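Long-range contact in DNA repair protein PprA (Deinococcus deserti, PDB 6MC8), which probably binds DNA and assembles into filaments in the radiation-induced repair of DNA damage and in genome segregation: residues L204-I212 / S228-L237. The protein carries 2 engineered substitutions. Numbering follows the deposited sequence.
Sequences LAKAAWKVI and SNQVGMLGAL. Engineered in segment 204-212: Lys206 (natural residue Asp), Lys210 (natural residue Asp).
Met233 turns CG away from its own carbonyl carbon (chi1 -55°) and bends again at its next two torsions, which brings its sulfur and methyl up against Trp209 and Ile212; Trp209 holds CG anti to its backbone N, whereas Ile212 sets CG1 anti to its carbonyl carbon (chi1 -70°), so that CD1 reaches the methionine methyl. The methionine is a knob in the hole formed by Ala205, Ala208, Trp209 and Ile212, a place suited to a long, flexible, apolar chain that can curl to fit. Its CE meets the indole edge near the ring plane, 3.6 Å from Trp209 CE3, and touches the tip of Ile212, with Met233 CE to Ile212 CD1 at 3.5 Å. Met233 SD lies 5.4 Å from the centroid of the six-membered ring of Trp209, an oblique Met-aromatic contact made from beside the ring. Were Met233 replaced by an alanine, the hole would probably be left unfilled and the indole edge and Ile212 CD1 without their partner.

Where the backbones come nearest, Ala208 has only a methyl, small enough for the local axes of 204-212 and 228-237 to approach to 8.2 Å; its CB lies 3.5 Å from Met233 O. Leu237 flanks this point with its forked end: CD1 packs on Val211 CG1 at 3.8 Å, while CD2 rests against Ala208 CA and Val211 CB. At the other end, Leu204 CD1 lies 3.8 Å from Leu234 CD2.

The last turns of helix 218-237, after a kink around Gly232, meet helix 200-213; the two consecutive helices pack crosswise, their local axes 88° apart. Leu249 of helix 245-250 touches both Leu204 and Leu234, and the long helix 274-304 packs against the pair through Leu299, Ala300 and Leu303.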
ATOM      1  N   LEU A 204      24.646  27.228 -15.221  1.00 24.40           N
ATOM      2  CA  LEU A 204      25.337  28.157 -16.107  1.00 25.73           C
ATOM      3  C   LEU A 204      26.562  28.761 -15.436  1.00 30.83           C
ATOM      4  O   LEU A 204      27.521  29.134 -16.118  1.00 36.04           O
ATOM      5  CB  LEU A 204      24.378  29.252 -16.576  1.00 24.05           C
ATOM      6  CG  LEU A 204      23.366  28.826 -17.641  1.00 26.69           C
ATOM      7  CD1 LEU A 204      22.303  29.879 -17.852  1.00 23.13           C
ATOM      8  CD2 LEU A 204      24.093  28.558 -18.937  1.00 25.77           C
ATOM      9  N   ALA A 205      26.553  28.858 -14.104  1.00 25.67           N
ATOM     10  CA  ALA A 205      27.706  29.403 -13.394  1.00 24.25           C
ATOM     11  C   ALA A 205      28.876  28.432 -13.410  1.00 22.73           C
ATOM     12  O   ALA A 205      30.037  28.851 -13.464  1.00 24.95           O
ATOM     13  CB  ALA A 205      27.329  29.757 -11.957  1.00 24.41           C
ATOM     14  N   LYS A 206      28.593  27.131 -13.360  1.00 29.51           N
ATOM     15  CA  LYS A 206      29.659  26.141 -13.469  1.00 28.08           C
ATOM     16  C   LYS A 206      30.211  26.086 -14.886  1.00 29.55           C
ATOM     17  O   LYS A 206      31.407  25.850 -15.085  1.00 34.46           O
ATOM     18  CB  LYS A 206      29.154  24.767 -13.035  1.00 28.02           C
ATOM     19  CG  LYS A 206      28.876  24.644 -11.557  1.00 27.65           C
ATOM     20  CD  LYS A 206      28.280  23.294 -11.229  1.00 27.73           C
ATOM     21  CE  LYS A 206      29.312  22.196 -11.384  1.00 44.50           C
ATOM     22  NZ  LYS A 206      28.797  20.861 -10.993  1.00 42.69           N
ATOM     23  N   ALA A 207      29.352  26.302 -15.882  1.00 30.55           N
ATOM     24  CA  ALA A 207      29.815  26.360 -17.262  1.00 33.77           C
ATOM     25  C   ALA A 207      30.590  27.640 -17.531  1.00 34.06           C
ATOM     26  O   ALA A 207      31.514  27.651 -18.351  1.00 32.12           O
ATOM     27  CB  ALA A 207      28.632  26.253 -18.215  1.00 27.80           C
ATOM     28  N   ALA A 208      30.217  28.732 -16.863  1.00 34.80           N
ATOM     29  CA  ALA A 208      30.948  29.981 -17.024  1.00 28.34           C
ATOM     30  C   ALA A 208      32.335  29.891 -16.403  1.00 35.05           C
ATOM     31  O   ALA A 208      33.291  30.460 -16.933  1.00 39.01           O
ATOM     32  CB  ALA A 208      30.158  31.136 -16.415  1.00 30.68           C
ATOM     33  N   TRP A 209      32.463  29.169 -15.286  1.00 35.04           N
ATOM     34  CA  TRP A 209      33.772  28.943 -14.681  1.00 34.15           C
ATOM     35  C   TRP A 209      34.659  28.089 -15.574  1.00 39.94           C
ATOM     36  O   TRP A 209      35.878  28.276 -15.602  1.00 43.65           O
ATOM     37  CB  TRP A 209      33.611  28.299 -13.302  1.00 36.68           C
ATOM     38  CG  TRP A 209      34.904  27.843 -12.662  1.00 51.58           C
ATOM     39  CD1 TRP A 209      35.339  26.560 -12.543  1.00 51.62           C
ATOM     40  CD2 TRP A 209      35.923  28.665 -12.072  1.00 51.33           C
ATOM     41  NE1 TRP A 209      36.556  26.525 -11.912  1.00 54.46           N
ATOM     42  CE2 TRP A 209      36.937  27.806 -11.614  1.00 54.35           C
ATOM     43  CE3 TRP A 209      36.076  30.040 -11.886  1.00 50.51           C
ATOM     44  CZ2 TRP A 209      38.087  28.279 -10.979  1.00 62.32           C
ATOM     45  CZ3 TRP A 209      37.214  30.507 -11.258  1.00 57.86           C
ATOM     46  CH2 TRP A 209      38.204  29.630 -10.813  1.00 60.25           C
ATOM     47  N   LYS A 210      34.065  27.160 -16.325  1.00 37.33           N
ATOM     48  CA  LYS A 210      34.853  26.294 -17.193  1.00 37.88           C
ATOM     49  C   LYS A 210      35.410  27.061 -18.387  1.00 37.34           C
ATOM     50  O   LYS A 210      36.539  26.809 -18.823  1.00 40.09           O
ATOM     51  CB  LYS A 210      34.006  25.108 -17.653  1.00 31.28           C
ATOM     52  CG  LYS A 210      34.763  24.104 -18.489  1.00 35.88           C
ATOM     53  CD  LYS A 210      33.902  22.939 -18.918  1.00 45.50           C
ATOM     54  CE  LYS A 210      34.720  21.950 -19.725  1.00 41.08           C
ATOM     55  NZ  LYS A 210      35.148  22.542 -21.019  1.00 32.34           N
ATOM     56  N   VAL A 211      34.640  28.011 -18.919  1.00 33.12           N
ATOM     57  CA  VAL A 211      35.105  28.791 -20.062  1.00 35.83           C
ATOM     58  C   VAL A 211      36.187  29.775 -19.631  1.00 36.54           C
ATOM     59  O   VAL A 211      37.207  29.936 -20.312  1.00 35.34           O
ATOM     60  CB  VAL A 211      33.918  29.507 -20.736  1.00 32.79           C
ATOM     61  CG1 VAL A 211      34.388  30.390 -21.873  1.00 30.61           C
ATOM     62  CG2 VAL A 211      32.927  28.504 -21.254  1.00 24.50           C
ATOM     63  N   ILE A 212      35.995  30.413 -18.473  1.00 38.45           N
ATOM     64  CA  ILE A 212      36.918  31.442 -17.995  1.00 36.25           C
ATOM     65  C   ILE A 212      38.256  30.832 -17.589  1.00 38.74           C
ATOM     66  O   ILE A 212      39.321  31.388 -17.885  1.00 40.86           O
ATOM     67  CB  ILE A 212      36.261  32.239 -16.850  1.00 33.06           C
ATOM     68  CG1 ILE A 212      35.123  33.089 -17.403  1.00 32.58           C
ATOM     69  CG2 ILE A 212      37.253  33.125 -16.123  1.00 37.03           C
ATOM     70  CD1 ILE A 212      34.255  33.696 -16.348  1.00 34.94           C
ATOM     71  N   SER A 228      33.484  38.990 -12.425  1.00 41.72           N
ATOM     72  CA  SER A 228      32.591  38.011 -11.810  1.00 43.23           C
ATOM     73  C   SER A 228      32.227  38.411 -10.388  1.00 46.68           C
ATOM     74  O   SER A 228      31.179  38.013  -9.871  1.00 46.35           O
ATOM     75  CB  SER A 228      33.239  36.629 -11.818  1.00 32.37           C
ATOM     76  OG  SER A 228      33.398  36.151 -13.136  1.00 50.57           O
ATOM     77  N   ASN A 229      33.078  39.209  -9.745  1.00 52.05           N
ATOM     78  CA  ASN A 229      32.788  39.676  -8.398  1.00 49.94           C
ATOM     79  C   ASN A 229      31.710  40.751  -8.410  1.00 48.08           C
ATOM     80  O   ASN A 229      31.088  41.029  -7.380  1.00 52.85           O
ATOM     81  CB  ASN A 229      34.067  40.204  -7.752  1.00 54.32           C
ATOM     82  CG  ASN A 229      35.108  39.122  -7.559  1.00 53.51           C
ATOM     83  OD1 ASN A 229      34.790  38.006  -7.155  1.00 69.73           O
ATOM     84  ND2 ASN A 229      36.358  39.443  -7.861  1.00 46.50           N
ATOM     85  N   GLN A 230      31.468  41.361  -9.570  1.00 49.83           N
ATOM     86  CA  GLN A 230      30.535  42.478  -9.637  1.00 52.61           C
ATOM     87  C   GLN A 230      29.181  42.049 -10.195  1.00 44.90           C
ATOM     88  O   GLN A 230      28.137  42.400  -9.635  1.00 40.33           O
ATOM     89  CB  GLN A 230      31.142  43.605 -10.476  1.00 48.90           C
ATOM     90  CG  GLN A 230      30.373  44.912 -10.429  1.00 57.04           C
ATOM     91  CD  GLN A 230      31.090  46.034 -11.156  1.00 61.63           C
ATOM     92  OE1 GLN A 230      32.126  45.819 -11.787  1.00 56.97           O
ATOM     93  NE2 GLN A 230      30.553  47.242 -11.053  1.00 55.98           N
ATOM     94  N   VAL A 231      29.171  41.298 -11.295  1.00 44.79           N
ATOM     95  CA  VAL A 231      27.932  40.921 -11.965  1.00 42.72           C
ATOM     96  C   VAL A 231      27.742  39.417 -12.068  1.00 34.00           C
ATOM     97  O   VAL A 231      26.832  38.972 -12.767  1.00 36.61           O
ATOM     98  CB  VAL A 231      27.827  41.560 -13.365  1.00 33.36           C
ATOM     99  CG1 VAL A 231      27.725  43.067 -13.260  1.00 28.43           C
ATOM    100  CG2 VAL A 231      29.007  41.153 -14.227  1.00 28.92           C
ATOM    101  N   GLY A 232      28.561  38.623 -11.398  1.00 35.02           N
ATOM    102  CA  GLY A 232      28.448  37.186 -11.506  1.00 34.00           C
ATOM    103  C   GLY A 232      29.251  36.636 -12.672  1.00 38.99           C
ATOM    104  O   GLY A 232      29.748  37.363 -13.526  1.00 42.38           O
ATOM    105  N   MET A 233      29.468  35.325 -12.648  1.00 36.69           N
ATOM    106  CA  MET A 233      30.265  34.642 -13.694  1.00 35.36           C
ATOM    107  C   MET A 233      29.580  34.604 -15.054  1.00 33.02           C
ATOM    108  O   MET A 233      30.286  34.651 -16.024  1.00 32.19           O
ATOM    109  CB  MET A 233      30.643  33.232 -13.280  1.00 33.32           C
ATOM    110  CG  MET A 233      31.347  33.221 -12.000  1.00 41.31           C
ATOM    111  SD  MET A 233      32.463  31.870 -12.004  1.00 60.62           S
ATOM    112  CE  MET A 233      33.741  32.559 -13.041  1.00 38.71           C
ATOM    113  N   LEU A 234      28.277  34.379 -15.081  1.00 29.13           N
ATOM    114  CA  LEU A 234      27.566  34.342 -16.352  1.00 28.88           C
ATOM    115  C   LEU A 234      27.533  35.719 -16.995  1.00 29.51           C
ATOM    116  O   LEU A 234      27.801  35.860 -18.191  1.00 31.31           O
ATOM    117  CB  LEU A 234      26.148  33.810 -16.146  1.00 26.64           C
ATOM    118  CG  LEU A 234      25.269  33.689 -17.389  1.00 26.52           C
ATOM    119  CD1 LEU A 234      25.857  32.699 -18.361  1.00 25.53           C
ATOM    120  CD2 LEU A 234      23.861  33.286 -17.008  1.00 27.99           C
ATOM    121  N   GLY A 235      27.231  36.752 -16.206  1.00 28.18           N
ATOM    122  CA  GLY A 235      27.144  38.093 -16.755  1.00 27.67           C
ATOM    123  C   GLY A 235      28.493  38.661 -17.149  1.00 31.91           C
ATOM    124  O   GLY A 235      28.578  39.546 -18.003  1.00 38.04           O
ATOM    125  N   ALA A 236      29.563  38.169 -16.529  1.00 31.42           N
ATOM    126  CA  ALA A 236      30.898  38.556 -16.959  1.00 30.50           C
ATOM    127  C   ALA A 236      31.255  37.882 -18.274  1.00 34.14           C
ATOM    128  O   ALA A 236      31.881  38.493 -19.146  1.00 36.93           O
ATOM    129  CB  ALA A 236      31.921  38.212 -15.880  1.00 28.52           C
ATOM    130  N   LEU A 237      30.853  36.622 -18.436  1.00 32.53           N
ATOM    131  CA  LEU A 237      31.140  35.903 -19.670  1.00 31.29           C
ATOM    132  C   LEU A 237      30.240  36.380 -20.804  1.00 30.91           C
ATOM    133  O   LEU A 237      30.648  36.387 -21.970  1.00 32.96           O
ATOM    134  CB  LEU A 237      30.991  34.401 -19.440  1.00 30.79           C
ATOM    135  CG  LEU A 237      31.372  33.470 -20.584  1.00 32.54           C
ATOM    136  CD1 LEU A 237      32.818  33.683 -20.961  1.00 35.60           C
ATOM    137  CD2 LEU A 237      31.148  32.037 -20.172  1.00 34.09           C
TER